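Local coordinates for sensor protein (Shewanella oneidensis, PDB 3LIC) that is a putative membrane-spanning histidine kinase whose extracellular PDC-fold domain probably senses an external signal in a two-component system, at residues Leu89-Val94 with Leu104-Asp109; Ala76-Pro81 with Asp119-Ala124; Ala34-Leu39 with Thr163-Ala168. All blocks are in the same frame, centred on the assembly; numbering follows the deposited sequence.

Contact 1. Residues Leu89-Val94 with Leu104-Asp109; sequences LFSPYV and LDIGAD
Backbone hydrogen bonds tie Leu89-Val94 to Leu104-Asp109 at two places. Leu104 N donates to Tyr93 O over 3.1 Å, nearly along the C=O axis, and Ile106 N donates to Ser91 O over 2.9 Å, from well above the carbonyl plane. Between these bonds Pro92 and Asp105 form a non-hydrogen-bonded antiparallel pair.

The polar side-chain contact belongs to Asp105. With its CG anti to the backbone N (chi1 177°), the carboxylate reaches toward the loop residues Phe90 and Ser91, and OD1 is gripped by two N-H groups: Ser91 N at 2.8 Å and Gly107 N at 3.0 Å, both from above the carboxylate plane. The second is an N-cap bond to the helical turn 106-109. OD2 lies at the edge of the Phe90 ring, 3.4 Å from Phe90 CD1, with carboxylate and ring nearly perpendicular; a water bridges it to Leu89 O.

Apolar packing fills the face carrying Tyr93 and Leu104. Ile106 CD1 makes an off-centre CH-pi contact, 4.1 Å from the Tyr93 ring centroid, while Leu104 CD2 meets the ring edge at Tyr93 CD2 (3.8 Å). At the other end, Leu89 CB packs against CA and O of Gly107.

Together these contacts pair the open end of a beta hairpin, away from its turn; strand 101-105 is an outermost strand of the antiparallel sheet of the PDC fold and runs straight into an Asp-capped helical turn.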
loop_
_atom_site.group_PDB
_atom_site.type_symbol
_atom_site.label_atom_id
_atom_site.label_comp_id
_atom_site.label_asym_id
_atom_site.label_seq_id
_atom_site.Cartn_x
_atom_site.Cartn_y
_atom_site.Cartn_z
ATOM N N LEU A 89 -22.503 -9.203 10.582
ATOM C CA LEU A 89 -21.372 -8.517 9.980
ATOM C C LEU A 89 -21.736 -7.059 9.986
ATOM O O LEU A 89 -22.890 -6.700 9.707
ATOM C CB LEU A 89 -21.127 -8.995 8.524
ATOM C CG LEU A 89 -20.695 -10.481 8.339
ATOM C CD1 LEU A 89 -20.376 -10.728 6.900
ATOM C CD2 LEU A 89 -19.484 -10.892 9.231
ATOM N N PHE A 90 -20.792 -6.204 10.342
ATOM C CA PHE A 90 -21.090 -4.788 10.278
ATOM C C PHE A 90 -19.794 -4.066 10.005
ATOM O O PHE A 90 -18.870 -4.148 10.773
ATOM C CB PHE A 90 -21.753 -4.328 11.610
ATOM C CG PHE A 90 -22.071 -2.793 11.696
ATOM C CD1 PHE A 90 -22.785 -2.139 10.697
ATOM C CD2 PHE A 90 -21.740 -2.066 12.844
ATOM C CE1 PHE A 90 -23.093 -0.771 10.770
ATOM C CE2 PHE A 90 -22.063 -0.694 12.968
ATOM C CZ PHE A 90 -22.716 -0.035 11.910
ATOM N N SER A 91 -19.723 -3.343 8.894
ATOM C CA SER A 91 -18.497 -2.678 8.547
ATOM C C SER A 91 -18.684 -1.454 7.673
ATOM O O SER A 91 -18.330 -1.426 6.496
ATOM C CB SER A 91 -17.480 -3.671 8.000
ATOM O OG SER A 91 -16.377 -3.022 7.381
ATOM N N PRO A 92 -19.195 -0.378 8.292
ATOM C CA PRO A 92 -19.219 0.917 7.591
ATOM C C PRO A 92 -17.881 1.234 6.910
ATOM O O PRO A 92 -16.829 1.014 7.495
ATOM C CB PRO A 92 -19.448 1.901 8.724
ATOM C CG PRO A 92 -20.237 1.046 9.780
ATOM C CD PRO A 92 -19.631 -0.293 9.710
ATOM N N TYR A 93 -17.931 1.821 5.723
ATOM C CA TYR A 93 -16.735 2.078 4.942
ATOM C C TYR A 93 -17.000 3.244 4.013
ATOM O O TYR A 93 -18.039 3.280 3.369
ATOM C CB TYR A 93 -16.452 0.816 4.101
ATOM C CG TYR A 93 -15.347 0.956 3.097
ATOM C CD1 TYR A 93 -14.008 1.161 3.509
ATOM C CD2 TYR A 93 -15.608 0.835 1.727
ATOM C CE1 TYR A 93 -12.972 1.290 2.569
ATOM C CE2 TYR A 93 -14.578 0.943 0.799
ATOM C CZ TYR A 93 -13.290 1.181 1.217
ATOM O OH TYR A 93 -12.303 1.245 0.263
ATOM N N VAL A 94 -16.128 4.244 3.992
ATOM C CA VAL A 94 -16.243 5.358 3.041
ATOM C C VAL A 94 -15.004 5.414 2.121
ATOM O O VAL A 94 -13.880 5.170 2.568
ATOM C CB VAL A 94 -16.449 6.730 3.770
ATOM C CG1 VAL A 94 -16.365 7.919 2.782
ATOM C CG2 VAL A 94 -17.762 6.754 4.572
ATOM N N LEU A 104 -20.645 2.336 2.018
ATOM C CA LEU A 104 -21.424 1.117 2.123
ATOM C C LEU A 104 -21.051 0.440 3.406
ATOM O O LEU A 104 -19.920 0.611 3.900
ATOM C CB LEU A 104 -21.217 0.137 0.946
ATOM C CG LEU A 104 -19.884 -0.586 0.776
ATOM C CD1 LEU A 104 -20.020 -1.898 -0.060
ATOM C CD2 LEU A 104 -18.984 0.398 0.099
ATOM N N ASP A 105 -22.002 -0.296 3.943
ATOM C CA ASP A 105 -21.715 -1.238 4.950
ATOM C C ASP A 105 -21.182 -2.507 4.258
ATOM O O ASP A 105 -21.950 -3.268 3.630
ATOM C CB ASP A 105 -22.979 -1.528 5.772
ATOM C CG ASP A 105 -22.738 -2.563 6.805
ATOM O OD1 ASP A 105 -21.601 -3.073 6.894
ATOM O OD2 ASP A 105 -23.670 -2.913 7.535
ATOM N N ILE A 106 -19.863 -2.735 4.345
ATOM C CA ILE A 106 -19.282 -3.872 3.638
ATOM C C ILE A 106 -19.942 -5.202 4.100
ATOM O O ILE A 106 -20.087 -6.127 3.351
ATOM C CB ILE A 106 -17.756 -3.876 3.860
ATOM C CG1 ILE A 106 -17.106 -2.696 3.139
ATOM C CG2 ILE A 106 -17.083 -5.132 3.383
ATOM C CD1 ILE A 106 -15.538 -2.718 3.294
ATOM N N GLY A 107 -20.382 -5.282 5.343
ATOM C CA GLY A 107 -20.858 -6.553 5.851
ATOM C C GLY A 107 -22.298 -6.837 5.364
ATOM O O GLY A 107 -22.778 -7.939 5.513
ATOM N N ALA A 108 -22.979 -5.847 4.783
ATOM C CA ALA A 108 -24.355 -6.003 4.285
ATOM C C ALA A 108 -24.318 -6.049 2.767
ATOM O O ALA A 108 -25.010 -6.876 2.142
ATOM C CB ALA A 108 -25.282 -4.807 4.780
ATOM N N ASP A 109 -23.519 -5.179 2.162
ATOM C CA ASP A 109 -23.602 -4.991 0.728
ATOM C C ASP A 109 -22.298 -5.173 0.008
ATOM O O ASP A 109 -22.236 -4.867 -1.193
ATOM C CB ASP A 109 -24.161 -3.599 0.389
ATOM C CG ASP A 109 -25.508 -3.344 1.094
ATOM O OD1 ASP A 109 -26.305 -4.293 1.314
ATOM O OD2 ASP A 109 -25.760 -2.215 1.481
HETATM O O HOH W 1 -24.477 -4.961 8.625
#

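Contact 2. Residues Ala76-Pro81 with Asp119-Ala124; sequences AIAFKP and DWWSKA
Two consecutive tryptophans of the short helix 119-122 are pressed against strand 74-79, and the tight part of the contact is where their six-membered rings reach Ala78 and the backbone after it. Trp120 has its CG in the crowded position between the backbone N and the carbonyl carbon (chi1 71°), which sends the indole toward the sheet; Ala78 CB meets the ring at its edge, 3.7 Å from Trp120 CZ3. Trp121 takes the other course, with CG anti to the backbone N (chi1 171°), so that its six-membered ring lies against the backbone from Ala78 to Lys80. Its CZ3 edge faces the carbonyl of Ala78, with Trp121 CZ3 3.5 Å from Ala78 O, and Trp121 CH2 comes within 3.4 Å of Lys80 N. Trp121 CB also lies off-centre over one face of the Trp120 indole.

The looser side is formed by the side chain of Lys80 and by Pro81, both residues partly exposed. The Lys80 side chain crosses that of Trp121 at about a right angle and gives it an aliphatic touch, Lys80 CG to Trp121 CZ2 at 4.1 Å. Pro81 CD stands farther off, 4.4 Å from Trp121 CZ2. The ammonium group of Lys80 instead bonds to Tyr159 O.

Beyond the two segments, Trp120 NE1 is hydrogen-bonded to Tyr111 OH, and Tyr113 meets Trp121 edge-to-face. Trp120 also lies beside a bound ethanediol, probably from the crystallisation liquor, on the sheet face that may form the ligand pocket of the PDC domain.

No hydrogen bond joins the segments. Between them the contact is van der Waals packing of the two indoles, perhaps aided by weak attraction between the Ala78 carbonyl and the slightly positive ring hydrogens, while the polar needs of Trp120 are met elsewhere.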
loop_
_atom_site.group_PDB
_atom_site.type_symbol
_atom_site.label_atom_id
_atom_site.label_comp_id
_atom_site.label_asym_id
_atom_site.label_seq_id
_atom_site.Cartn_x
_atom_site.Cartn_y
_atom_site.Cartn_z
ATOM N N ALA A 76 -12.286 1.979 6.819
ATOM C CA ALA A 76 -13.398 1.165 7.317
ATOM C C ALA A 76 -13.375 1.028 8.851
ATOM O O ALA A 76 -12.290 1.083 9.477
ATOM C CB ALA A 76 -13.366 -0.253 6.676
ATOM N N ILE A 77 -14.550 0.776 9.432
ATOM C CA ILE A 77 -14.649 0.349 10.816
ATOM C C ILE A 77 -15.429 -0.950 10.841
ATOM O O ILE A 77 -16.636 -0.943 10.648
ATOM C CB ILE A 77 -15.392 1.357 11.681
ATOM C CG1 ILE A 77 -14.622 2.682 11.695
ATOM C CG2 ILE A 77 -15.652 0.716 13.151
ATOM C CD1 ILE A 77 -15.328 3.755 12.491
ATOM N N ALA A 78 -14.732 -2.066 11.102
ATOM C CA ALA A 78 -15.264 -3.389 10.852
ATOM C C ALA A 78 -15.306 -4.179 12.178
ATOM O O ALA A 78 -14.314 -4.217 12.897
ATOM C CB ALA A 78 -14.423 -4.061 9.816
ATOM N N PHE A 79 -16.462 -4.739 12.548
ATOM C CA PHE A 79 -16.616 -5.372 13.900
ATOM C C PHE A 79 -16.590 -6.902 13.805
ATOM O O PHE A 79 -16.976 -7.449 12.773
ATOM C CB PHE A 79 -17.923 -4.915 14.629
ATOM C CG PHE A 79 -17.963 -3.432 14.932
ATOM C CD1 PHE A 79 -17.487 -2.933 16.140
ATOM C CD2 PHE A 79 -18.413 -2.551 14.001
ATOM C CE1 PHE A 79 -17.501 -1.583 16.383
ATOM C CE2 PHE A 79 -18.433 -1.187 14.240
ATOM C CZ PHE A 79 -17.986 -0.708 15.429
ATOM N N LYS A 80 -16.115 -7.576 14.852
ATOM C CA LYS A 80 -16.267 -9.035 14.941
ATOM C C LYS A 80 -17.729 -9.470 14.710
ATOM O O LYS A 80 -18.648 -8.752 15.080
ATOM C CB LYS A 80 -15.867 -9.514 16.319
ATOM C CG LYS A 80 -14.570 -10.218 16.425
ATOM C CD LYS A 80 -14.451 -10.777 17.858
ATOM C CE LYS A 80 -13.316 -11.789 17.985
ATOM N NZ LYS A 80 -12.010 -11.099 18.092
ATOM N N PRO A 81 -17.936 -10.662 14.132
ATOM C CA PRO A 81 -19.291 -11.215 13.945
ATOM C C PRO A 81 -20.108 -11.163 15.253
ATOM O O PRO A 81 -19.633 -11.650 16.268
ATOM C CB PRO A 81 -19.016 -12.676 13.573
ATOM C CG PRO A 81 -17.591 -12.718 13.066
ATOM C CD PRO A 81 -16.878 -11.660 13.863
ATOM N N ASP A 119 -7.185 -10.477 3.864
ATOM C CA ASP A 119 -6.000 -10.199 4.705
ATOM C C ASP A 119 -6.272 -9.147 5.730
ATOM O O ASP A 119 -5.984 -9.323 6.941
ATOM C CB ASP A 119 -4.853 -9.635 3.833
ATOM C CG ASP A 119 -3.767 -10.659 3.578
ATOM O OD1 ASP A 119 -4.081 -11.854 3.870
ATOM O OD2 ASP A 119 -2.638 -10.232 3.136
ATOM N N TRP A 120 -6.829 -8.028 5.248
ATOM C CA TRP A 120 -7.007 -6.873 6.122
ATOM C C TRP A 120 -7.827 -7.112 7.380
ATOM O O TRP A 120 -7.731 -6.340 8.336
ATOM C CB TRP A 120 -7.564 -5.678 5.341
ATOM C CG TRP A 120 -8.990 -5.769 4.889
ATOM C CD1 TRP A 120 -9.454 -6.024 3.584
ATOM C CD2 TRP A 120 -10.148 -5.464 5.670
ATOM N NE1 TRP A 120 -10.813 -5.934 3.543
ATOM C CE2 TRP A 120 -11.286 -5.615 4.799
ATOM C CE3 TRP A 120 -10.348 -5.072 7.025
ATOM C CZ2 TRP A 120 -12.592 -5.344 5.219
ATOM C CZ3 TRP A 120 -11.689 -4.841 7.480
ATOM C CH2 TRP A 120 -12.799 -4.963 6.560
ATOM N N TRP A 121 -8.704 -8.118 7.328
ATOM C CA TRP A 121 -9.477 -8.548 8.489
ATOM C C TRP A 121 -8.721 -9.711 9.192
ATOM O O TRP A 121 -8.344 -9.593 10.334
ATOM C CB TRP A 121 -10.885 -9.010 8.102
ATOM C CG TRP A 121 -11.531 -9.645 9.313
ATOM C CD1 TRP A 121 -11.551 -10.978 9.631
ATOM C CD2 TRP A 121 -12.138 -8.958 10.431
ATOM N NE1 TRP A 121 -12.184 -11.157 10.835
ATOM C CE2 TRP A 121 -12.519 -9.948 11.368
ATOM C CE3 TRP A 121 -12.373 -7.605 10.732
ATOM C CZ2 TRP A 121 -13.162 -9.652 12.574
ATOM C CZ3 TRP A 121 -13.011 -7.291 11.970
ATOM C CH2 TRP A 121 -13.419 -8.328 12.865
ATOM N N SER A 122 -8.469 -10.798 8.474
ATOM C CA SER A 122 -7.985 -12.036 9.081
ATOM C C SER A 122 -6.665 -11.819 9.824
ATOM O O SER A 122 -6.520 -12.236 10.987
ATOM C CB SER A 122 -7.767 -13.079 8.007
ATOM O OG SER A 122 -8.957 -13.417 7.350
ATOM N N LYS A 123 -5.692 -11.180 9.175
ATOM C CA LYS A 123 -4.375 -11.066 9.810
ATOM C C LYS A 123 -4.452 -10.243 11.106
ATOM O O LYS A 123 -3.849 -10.582 12.128
ATOM C CB LYS A 123 -3.355 -10.507 8.831
ATOM C CG LYS A 123 -2.747 -11.585 7.978
ATOM C CD LYS A 123 -2.140 -12.664 8.909
ATOM C CE LYS A 123 -1.182 -13.651 8.200
ATOM N NZ LYS A 123 -0.945 -14.847 9.099
ATOM N N ALA A 124 -5.314 -9.231 11.065
ATOM C CA ALA A 124 -5.201 -7.972 11.810
ATOM C C ALA A 124 -6.091 -7.890 13.099
ATOM O O ALA A 124 -5.827 -7.050 14.020
ATOM C CB ALA A 124 -5.533 -6.810 10.835
#

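Contact 3. Residues Ala34-Leu39 with Thr163-Ala168; sequences ANTQGL and TTVDLA. With EDO (1,2-ethanediol), chain B.
No aromatic ring enters this contact; the flat group that matters is the carboxylate of Asp166, on the side of strand 161-168 that looks away from helix 2-46. Both its oxygens turn to a bound ethanediol, probably from the crystallisation liquor, whose O1 and O2 lie on opposite sides of the carboxylate plane. EDO O2 donates to Asp166 OD1 over 2.6 Å and EDO O1 to Asp166 OD2, whose position is less sure. Thr164, on the same face of the strand, donates from OG1 to EDO O1 over 2.6 Å, and Tyr136 OH is a further partner of the diol.

The other face of the strand meets the helix, whose segment axis passes 7.8 Å from that of the strand and runs nearly antiparallel to it, at 159°. The methyl of Thr36, anti to its backbone N, lies against the strand backbone, with Thr36 CG2 3.2 Å from Thr163 O and 3.6 Å from Thr163 OG1. Leu39, its CG likewise anti to N, lays one branch across Thr163, CD2 being 3.9 Å from Thr163 CB. Thr36 CB is 4.0 Å from Val165 CG2.

The hydroxyls find their partners off the contact: Thr36 OG1 bonds back to Ala32 O one helical turn earlier, and Thr163 OG1 pairs with Ser40 OG.

Two chemistries thus divide one strand. Toward the long helix it is packing without a cross-segment hydrogen bond; on the far face, hydroxyl and carboxylate groups grip a small diol, consistent with a polar ligand pocket of the kind found in PDC sensor domains. Both Asp166 oxygens accept from the diol and Tyr93 OH is hydrogen-bonded to OD1, which is consistent with a charged carboxylate.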
loop_
_atom_site.group_PDB
_atom_site.type_symbol
_atom_site.label_atom_id
_atom_site.label_comp_id
_atom_site.label_asym_id
_atom_site.label_seq_id
_atom_site.Cartn_x
_atom_site.Cartn_y
_atom_site.Cartn_z
ATOM N N ALA A 34 -0.225 6.117 11.543
ATOM C CA ALA A 34 -0.542 6.996 12.666
ATOM C C ALA A 34 -2.005 7.316 12.823
ATOM O O ALA A 34 -2.537 7.295 13.947
ATOM C CB ALA A 34 0.211 8.299 12.538
ATOM N N ASN A 35 -2.650 7.626 11.707
ATOM C CA ASN A 35 -4.089 7.871 11.695
ATOM C C ASN A 35 -4.997 6.684 12.003
ATOM O O ASN A 35 -5.979 6.813 12.690
ATOM C CB ASN A 35 -4.461 8.443 10.343
ATOM C CG ASN A 35 -4.345 9.950 10.334
ATOM O OD1 ASN A 35 -5.286 10.645 9.941
ATOM N ND2 ASN A 35 -3.213 10.469 10.817
ATOM N N THR A 36 -4.696 5.543 11.429
ATOM C CA THR A 36 -5.424 4.330 11.751
ATOM C C THR A 36 -5.201 3.978 13.232
ATOM O O THR A 36 -6.149 3.701 13.941
ATOM C CB THR A 36 -4.969 3.193 10.865
ATOM O OG1 THR A 36 -5.034 3.684 9.543
ATOM C CG2 THR A 36 -5.913 1.968 10.983
ATOM N N GLN A 37 -3.961 4.024 13.693
ATOM C CA GLN A 37 -3.714 3.808 15.117
ATOM C C GLN A 37 -4.496 4.811 15.989
ATOM O O GLN A 37 -5.049 4.446 17.020
ATOM C CB GLN A 37 -2.184 3.853 15.408
ATOM C CG GLN A 37 -1.452 2.686 14.776
ATOM C CD GLN A 37 0.077 2.871 14.844
ATOM O OE1 GLN A 37 0.563 3.845 15.403
ATOM N NE2 GLN A 37 0.827 1.957 14.251
ATOM N N GLY A 38 -4.570 6.065 15.583
ATOM C CA GLY A 38 -5.231 7.081 16.420
ATOM C C GLY A 38 -6.727 6.699 16.468
ATOM O O GLY A 38 -7.348 6.656 17.545
ATOM N N LEU A 39 -7.300 6.332 15.312
ATOM C CA LEU A 39 -8.738 6.026 15.306
ATOM C C LEU A 39 -9.056 4.769 16.140
ATOM O O LEU A 39 -10.003 4.791 16.958
ATOM C CB LEU A 39 -9.333 5.972 13.884
ATOM C CG LEU A 39 -10.807 5.574 13.809
ATOM C CD1 LEU A 39 -11.711 6.558 14.583
ATOM C CD2 LEU A 39 -11.231 5.482 12.296
ATOM N N THR A 163 -10.083 -0.780 12.557
ATOM C CA THR A 163 -10.303 0.338 11.660
ATOM C C THR A 163 -9.160 0.283 10.625
ATOM O O THR A 163 -8.119 -0.331 10.886
ATOM C CB THR A 163 -10.321 1.666 12.374
ATOM O OG1 THR A 163 -8.998 1.990 12.823
ATOM C CG2 THR A 163 -11.230 1.602 13.611
ATOM N N THR A 164 -9.352 0.886 9.461
ATOM C CA THR A 164 -8.436 0.646 8.354
ATOM C C THR A 164 -8.186 1.933 7.668
ATOM O O THR A 164 -8.958 2.876 7.828
ATOM C CB THR A 164 -8.995 -0.333 7.270
ATOM O OG1 THR A 164 -10.135 0.245 6.632
ATOM C CG2 THR A 164 -9.322 -1.757 7.840
ATOM N N VAL A 165 -7.126 1.993 6.887
ATOM C CA VAL A 165 -6.980 3.081 5.906
ATOM C C VAL A 165 -6.554 2.328 4.626
ATOM O O VAL A 165 -5.724 1.385 4.686
ATOM C CB VAL A 165 -5.939 4.192 6.350
ATOM C CG1 VAL A 165 -5.804 5.276 5.345
ATOM C CG2 VAL A 165 -6.465 4.948 7.554
ATOM N N ASP A 166 -7.179 2.671 3.490
ATOM C CA ASP A 166 -6.813 2.144 2.166
ATOM C C ASP A 166 -6.019 3.194 1.401
ATOM O O ASP A 166 -6.370 4.397 1.395
ATOM C CB ASP A 166 -8.074 1.793 1.323
ATOM C CG ASP A 166 -8.943 0.730 1.975
ATOM O OD1 ASP A 166 -10.144 0.646 1.615
ATOM O OD2 ASP A 166 -8.413 -0.036 2.834
ATOM N N LEU A 167 -4.976 2.725 0.714
ATOM C CA LEU A 167 -4.227 3.570 -0.186
ATOM C C LEU A 167 -4.379 3.000 -1.600
ATOM O O LEU A 167 -4.018 1.855 -1.841
ATOM C CB LEU A 167 -2.743 3.580 0.203
ATOM C CG LEU A 167 -2.368 4.128 1.586
ATOM C CD1 LEU A 167 -0.812 4.074 1.624
ATOM C CD2 LEU A 167 -2.854 5.584 1.789
ATOM N N ALA A 168 -4.905 3.797 -2.535
ATOM C CA ALA A 168 -5.153 3.301 -3.897
ATOM C C ALA A 168 -3.810 3.161 -4.625
ATOM O O ALA A 168 -3.017 4.130 -4.648
ATOM C CB ALA A 168 -6.064 4.287 -4.649
HETATM C C1 EDO B . -10.933 -2.331 3.907
HETATM O O1 EDO B . -10.371 -1.081 4.364
HETATM C C2 EDO B . -11.716 -2.177 2.606
HETATM O O2 EDO B . -10.799 -1.917 1.516
#

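How the contacts relate
The three contacts belong to one antiparallel sheet, in which strands 101-105, 92-96, 74-79 and 161-168 lie side by side in that order. Contact 1 pairs the hairpin's open end at the border, contact 2 adds helix 119-122 over the next strand, and contact 3 sets strand 161-168 on the long helix 2-46. Centres of contacts 1 and 2 are about 11 Å apart, those of 2 and 3 about 12 Å, and those of 1 and 3 about 16 Å. Along the chain, contact 3 spans contact 2, which spans contact 1. Main-chain pairing joins Pro92 O to Ile77 N, and Ala76 N reaches Thr164 OG1, so a possible ligand pocket and the long helix share one scaffold.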